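Local structure of DUF3244 domain-containing protein (Bacteroides vulgatus ATCC 8482, 3D33) at residues A[31-36]-A[89-94]; A[52-57]-A[61-66]. The protein is of unknown function but folds as an immunoglobulin-like beta-sandwich of the DUF3244 family. All coordinates share one frame; numbering follows the deposited sequence.

Contact 1. Residues A[31-36]-A[89-94]; sequences ITVFTD and YKLEIT
V33 and L91 reach toward each other tip to tip across the interior of the domain, and L91 CD2 lies against both branches of the valine, 3.9 Å from V33 CG1 and 4.0 Å from V33 CG2. With its CG anti to the backbone N (chi1 173°), the leucine carries its branched end out toward the facing strand, and chi2 (65°) turns CD2 rather than CD1 to V33. One step along, I93 CD1 touches two residues at once, 4.3 Å from V33 CG2 and 4.4 Å from I31 CG2. All four residues are buried and meet through methyl groups alone, so branched aliphatic chains suit the place: they fill the space between the strands and leave no polar atom to satisfy. The strand axes stay 10.3 Å apart at closest approach, a separation bridged by side chains rather than by backbone bonds. Each strand is held in its own sheet: V33 is bonded through its backbone to V12, and its side chain also touches L40, while I31 leans on L42 and L91 on I53. I31 also reaches across to L101. Two strands from different sheets, running at 153° and joined by facing aliphatic residues, contribute to the hydrophobic core of an immunoglobulin-like beta-sandwich.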
loop_
_atom_site.group_PDB
_atom_site.type_symbol
_atom_site.label_atom_id
_atom_site.label_comp_id
_atom_site.label_asym_id
_atom_site.label_seq_id
_atom_site.Cartn_x
_atom_site.Cartn_y
_atom_site.Cartn_z
ATOM N N ILE A 31 -1.085 -0.752 -10.142
ATOM C CA ILE A 31 -1.333 -0.440 -8.740
ATOM C C ILE A 31 -1.122 1.054 -8.494
ATOM O O ILE A 31 -0.083 1.584 -8.840
ATOM C CB ILE A 31 -0.384 -1.207 -7.785
ATOM C CG1 ILE A 31 -0.287 -2.705 -8.144
ATOM C CG2 ILE A 31 -0.836 -0.980 -6.324
ATOM C CD1 ILE A 31 -1.542 -3.441 -7.939
ATOM N N THR A 32 -2.127 1.726 -7.924
ATOM C CA THR A 32 -1.971 3.125 -7.482
ATOM C C THR A 32 -2.569 3.263 -6.083
ATOM O O THR A 32 -3.434 2.485 -5.667
ATOM C CB THR A 32 -2.652 4.093 -8.455
ATOM O OG1 THR A 32 -4.025 3.769 -8.556
ATOM C CG2 THR A 32 -2.038 4.010 -9.860
ATOM N N VAL A 33 -2.039 4.210 -5.322
ATOM C CA VAL A 33 -2.444 4.454 -3.953
ATOM C C VAL A 33 -2.619 5.977 -3.761
ATOM O O VAL A 33 -1.837 6.793 -4.321
ATOM C CB VAL A 33 -1.407 3.900 -2.958
ATOM C CG1 VAL A 33 -1.747 4.351 -1.542
ATOM C CG2 VAL A 33 -1.304 2.376 -3.069
ATOM N N PHE A 34 -3.649 6.364 -3.014
ATOM C CA PHE A 34 -3.832 7.767 -2.575
ATOM C C PHE A 34 -4.342 7.813 -1.154
ATOM O O PHE A 34 -4.877 6.820 -0.657
ATOM C CB PHE A 34 -4.747 8.584 -3.519
ATOM C CG PHE A 34 -6.134 8.031 -3.675
ATOM C CD1 PHE A 34 -7.126 8.358 -2.779
ATOM C CD2 PHE A 34 -6.454 7.189 -4.740
ATOM C CE1 PHE A 34 -8.420 7.853 -2.925
ATOM C CE2 PHE A 34 -7.753 6.691 -4.897
ATOM C CZ PHE A 34 -8.724 7.026 -3.993
ATOM N N THR A 35 -4.163 8.960 -0.496
ATOM C CA THR A 35 -4.765 9.202 0.808
ATOM C C THR A 35 -5.693 10.429 0.718
ATOM O O THR A 35 -5.420 11.390 -0.014
ATOM C CB THR A 35 -3.700 9.404 1.912
ATOM O OG1 THR A 35 -2.913 10.570 1.589
ATOM C CG2 THR A 35 -2.810 8.216 2.018
ATOM N N ASP A 36 -6.822 10.332 1.408
ATOM C CA ASP A 36 -7.894 11.345 1.397
ATOM C C ASP A 36 -8.262 11.467 2.851
ATOM O O ASP A 36 -8.927 10.588 3.415
ATOM C CB ASP A 36 -9.077 10.861 0.543
ATOM C CG ASP A 36 -10.253 11.846 0.498
ATOM O OD1 ASP A 36 -10.157 12.973 1.019
ATOM O OD2 ASP A 36 -11.294 11.465 -0.087
ATOM N N TYR A 89 5.645 6.617 7.329
ATOM C CA TYR A 89 5.452 5.189 7.150
ATOM C C TYR A 89 5.932 4.737 5.785
ATOM O O TYR A 89 5.763 5.455 4.800
ATOM C CB TYR A 89 3.958 4.821 7.293
ATOM C CG TYR A 89 3.498 5.053 8.697
ATOM C CD1 TYR A 89 3.649 4.073 9.656
ATOM C CD2 TYR A 89 3.015 6.302 9.104
ATOM C CE1 TYR A 89 3.306 4.305 10.960
ATOM C CE2 TYR A 89 2.638 6.549 10.426
ATOM C CZ TYR A 89 2.791 5.537 11.359
ATOM O OH TYR A 89 2.465 5.762 12.687
ATOM N N LYS A 90 6.494 3.540 5.741
ATOM C CA LYS A 90 6.797 2.820 4.477
ATOM C C LYS A 90 5.637 1.899 4.152
ATOM O O LYS A 90 5.181 1.135 5.007
ATOM C CB LYS A 90 8.067 1.978 4.628
ATOM C CG LYS A 90 8.442 1.198 3.399
ATOM C CD LYS A 90 9.761 0.453 3.509
ATOM C CE LYS A 90 9.715 -0.631 4.588
ATOM N NZ LYS A 90 10.982 -1.452 4.682
ATOM N N LEU A 91 5.178 2.000 2.911
ATOM C CA LEU A 91 4.138 1.165 2.364
ATOM C C LEU A 91 4.714 0.208 1.332
ATOM O O LEU A 91 5.395 0.627 0.396
ATOM C CB LEU A 91 3.082 2.037 1.703
ATOM C CG LEU A 91 1.985 1.354 0.924
ATOM C CD1 LEU A 91 1.118 0.530 1.834
ATOM C CD2 LEU A 91 1.116 2.370 0.121
ATOM N N GLU A 92 4.503 -1.078 1.542
ATOM C CA GLU A 92 4.980 -2.085 0.588
ATOM C C GLU A 92 3.828 -2.923 0.135
ATOM O O GLU A 92 3.020 -3.376 0.961
ATOM C CB GLU A 92 5.975 -3.024 1.241
ATOM C CG GLU A 92 7.204 -2.431 1.762
ATOM C CD GLU A 92 7.993 -3.526 2.483
ATOM O OE1 GLU A 92 8.692 -4.301 1.788
ATOM O OE2 GLU A 92 7.810 -3.689 3.709
ATOM N N ILE A 93 3.774 -3.151 -1.171
ATOM C CA ILE A 93 2.795 -4.037 -1.777
ATOM C C ILE A 93 3.598 -5.093 -2.499
ATOM O O ILE A 93 4.420 -4.758 -3.368
ATOM C CB ILE A 93 1.930 -3.258 -2.774
ATOM C CG1 ILE A 93 1.272 -2.059 -2.043
ATOM C CG2 ILE A 93 0.859 -4.117 -3.346
ATOM C CD1 ILE A 93 1.636 -0.796 -2.655
ATOM N N THR A 94 3.400 -6.343 -2.121
ATOM C CA THR A 94 4.143 -7.428 -2.737
ATOM C C THR A 94 3.187 -8.442 -3.348
ATOM O O THR A 94 2.062 -8.639 -2.863
ATOM C CB THR A 94 5.089 -8.101 -1.716
ATOM O OG1 THR A 94 4.315 -8.663 -0.663
ATOM C CG2 THR A 94 6.071 -7.129 -1.157
#

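Contact 2. Residues A[52-57]-A[61-66]; sequences TIRITD and GGVVYE
A classic beta bulge interrupts this hairpin, with V64 and Y65 both set against I55. The carbonyl oxygen I55 O takes a bond from V64 N at 2.9 Å and a weak one from Y65 N, so the extra residue is absorbed without leaving its N-H unused. I55 N in turn donates to Y65 O. Beyond the bulge the register is one residue on, and T56 pairs with V63 as a non-hydrogen-bonded pair.

D57 ties the turn. Its N donates to G62 O at 2.8 Å, while its side chain curls back so that OD1 accepts G62 N at 2.9 Å, approached from above the carboxylate plane; OD2 is bonded to K60 N. With an alanine in place of D57, G62 N and K60 N would probably each lose a carboxylate acceptor, and the turn would be less firmly held. Glycine suits position 61, whose phi is positive, and at 62 a side chain would crowd D57 OD1.

The two faces differ in character. On one, R54 lays CG 3.7 Å from V63 CG1, and the bend at its chi3 (-74°) brings the guanidinium beside E66. In one of the glutamate's two conformers OE1 lies at the guanidinium edge, in a long and tentative salt bridge of 3.5 Å to R54 NE. On the other, I53 CG2 approaches Y65 CE1 obliquely at 4.0 Å; apolar groups suit this inward side, where I53, I55 and Y65 all touch I79 of strand 76-80. V64, an exposed residue of the bulge, sets its CG2 near I55 CG2. Strand 63-69 is outermost in its sheet within the chain, and strand 50-57 is flanked on its other side by strand 87-96.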
loop_
_atom_site.group_PDB
_atom_site.type_symbol
_atom_site.label_atom_id
_atom_site.label_comp_id
_atom_site.label_asym_id
_atom_site.label_seq_id
_atom_site.Cartn_x
_atom_site.Cartn_y
_atom_site.Cartn_z
ATOM N N THR A 52 0.269 -8.906 -0.695
ATOM C CA THR A 52 0.461 -8.578 0.709
ATOM C C THR A 52 0.723 -7.093 0.801
ATOM O O THR A 52 1.499 -6.547 0.008
ATOM C CB THR A 52 1.649 -9.314 1.336
ATOM O OG1 THR A 52 1.422 -10.732 1.295
ATOM C CG2 THR A 52 1.820 -8.849 2.790
ATOM N N ILE A 53 0.064 -6.421 1.747
ATOM C CA ILE A 53 0.296 -4.993 2.001
ATOM C C ILE A 53 0.890 -4.921 3.418
ATOM O O ILE A 53 0.384 -5.556 4.331
ATOM C CB ILE A 53 -0.997 -4.158 1.949
ATOM C CG1 ILE A 53 -1.621 -4.261 0.560
ATOM C CG2 ILE A 53 -0.734 -2.693 2.370
ATOM C CD1 ILE A 53 -2.951 -3.538 0.407
ATOM N N ARG A 54 1.996 -4.207 3.554
ATOM C CA ARG A 54 2.652 -4.032 4.846
ATOM C C ARG A 54 2.983 -2.546 5.039
ATOM O O ARG A 54 3.457 -1.872 4.121
ATOM C CB ARG A 54 3.897 -4.906 4.915
ATOM C CG ARG A 54 4.586 -4.992 6.228
ATOM C CD ARG A 54 5.579 -6.197 6.206
ATOM N NE ARG A 54 4.915 -7.511 6.278
ATOM C CZ ARG A 54 4.969 -8.493 5.356
ATOM N NH1 ARG A 54 5.632 -8.369 4.208
ATOM N NH2 ARG A 54 4.322 -9.632 5.570
ATOM N N ILE A 55 2.660 -2.021 6.215
ATOM C CA ILE A 55 2.970 -0.655 6.534
ATOM C C ILE A 55 3.869 -0.691 7.771
ATOM O O ILE A 55 3.534 -1.375 8.762
ATOM C CB ILE A 55 1.713 0.178 6.803
ATOM C CG1 ILE A 55 0.785 0.176 5.586
ATOM C CG2 ILE A 55 2.071 1.625 7.221
ATOM C CD1 ILE A 55 -0.488 0.863 5.814
ATOM N N THR A 56 5.000 0.002 7.691
ATOM C CA THR A 56 6.061 0.002 8.703
ATOM C C THR A 56 6.434 1.437 9.137
ATOM O O THR A 56 6.663 2.308 8.275
ATOM C CB THR A 56 7.335 -0.720 8.122
ATOM O OG1 THR A 56 6.992 -2.041 7.679
ATOM C CG2 THR A 56 8.426 -0.811 9.182
ATOM N N ASP A 57 6.489 1.699 10.443
ATOM C CA ASP A 57 6.852 3.048 10.908
ATOM C C ASP A 57 8.355 3.264 10.715
ATOM O O ASP A 57 9.161 2.346 10.917
ATOM C CB ASP A 57 6.433 3.307 12.351
ATOM C CG ASP A 57 7.518 2.976 13.334
ATOM O OD1 ASP A 57 7.602 1.799 13.726
ATOM O OD2 ASP A 57 8.288 3.889 13.704
ATOM N N GLY A 61 10.838 1.000 12.894
ATOM C CA GLY A 61 10.825 -0.095 11.910
ATOM C C GLY A 61 9.808 -1.165 12.289
ATOM O O GLY A 61 9.926 -2.328 11.866
ATOM N N GLY A 62 8.820 -0.769 13.093
ATOM C CA GLY A 62 7.689 -1.641 13.463
ATOM C C GLY A 62 6.575 -1.695 12.432
ATOM O O GLY A 62 6.134 -0.660 11.895
ATOM N N VAL A 63 6.097 -2.916 12.174
ATOM C CA VAL A 63 4.967 -3.102 11.285
ATOM C C VAL A 63 3.677 -2.804 12.045
ATOM O O VAL A 63 3.392 -3.430 13.090
ATOM C CB VAL A 63 4.952 -4.518 10.693
ATOM C CG1 VAL A 63 3.732 -4.713 9.821
ATOM C CG2 VAL A 63 6.244 -4.779 9.895
ATOM N N VAL A 64 2.914 -1.853 11.517
ATOM C CA VAL A 64 1.651 -1.430 12.140
ATOM C C VAL A 64 0.454 -2.085 11.439
ATOM O O VAL A 64 -0.638 -2.124 11.988
ATOM C CB VAL A 64 1.489 0.116 12.160
ATOM C CG1 VAL A 64 2.624 0.743 12.954
ATOM C CG2 VAL A 64 1.363 0.694 10.756
ATOM N N TYR A 65 0.663 -2.600 10.211
ATOM C CA TYR A 65 -0.403 -3.167 9.424
ATOM C C TYR A 65 0.194 -4.187 8.477
ATOM O O TYR A 65 1.143 -3.864 7.773
ATOM C CB TYR A 65 -1.123 -2.071 8.617
ATOM C CG TYR A 65 -2.245 -2.527 7.696
ATOM C CD1 TYR A 65 -1.967 -3.082 6.456
ATOM C CD2 TYR A 65 -3.592 -2.451 8.097
ATOM C CE1 TYR A 65 -2.984 -3.472 5.591
ATOM C CE2 TYR A 65 -4.615 -2.858 7.249
ATOM C CZ TYR A 65 -4.295 -3.352 5.983
ATOM O OH TYR A 65 -5.309 -3.761 5.134
ATOM N N GLU A 66 -0.362 -5.394 8.457
ATOM C CA GLU A 66 -0.031 -6.360 7.403
ATOM C C GLU A 66 -1.274 -7.159 7.050
ATOM O O GLU A 66 -2.040 -7.601 7.918
ATOM C CB GLU A 66 1.139 -7.285 7.789
ATOM C CG GLU A 66 0.818 -8.254 8.881
ATOM C CD GLU A 66 1.987 -9.152 9.295
ATOM O OE1 GLU A 66 3.159 -8.804 9.069
ATOM O OE2 GLU A 66 1.693 -10.203 9.855
#

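Overall arrangement
From the N terminus, the chain first enters contact 1 through strand 31-36, turns back along strand 39-44 and crosses to the other sheet as strand 50-57. There contact 2 closes a short hairpin loop with 61-66. The chain returns to the first sheet as strand 76-80 before 89-94 closes the much longer loop of contact 1, so contact 2 is nested inside it. The centres of the two contacts are about 11 Å apart. Contact 1 ties sheet to sheet, and contact 2 pairs strands within one sheet. Strands 50-57 and 87-96 are neighbours there, joined by probable hydrogen bonds from K90 N to T56 O and from T52 N to T94 O.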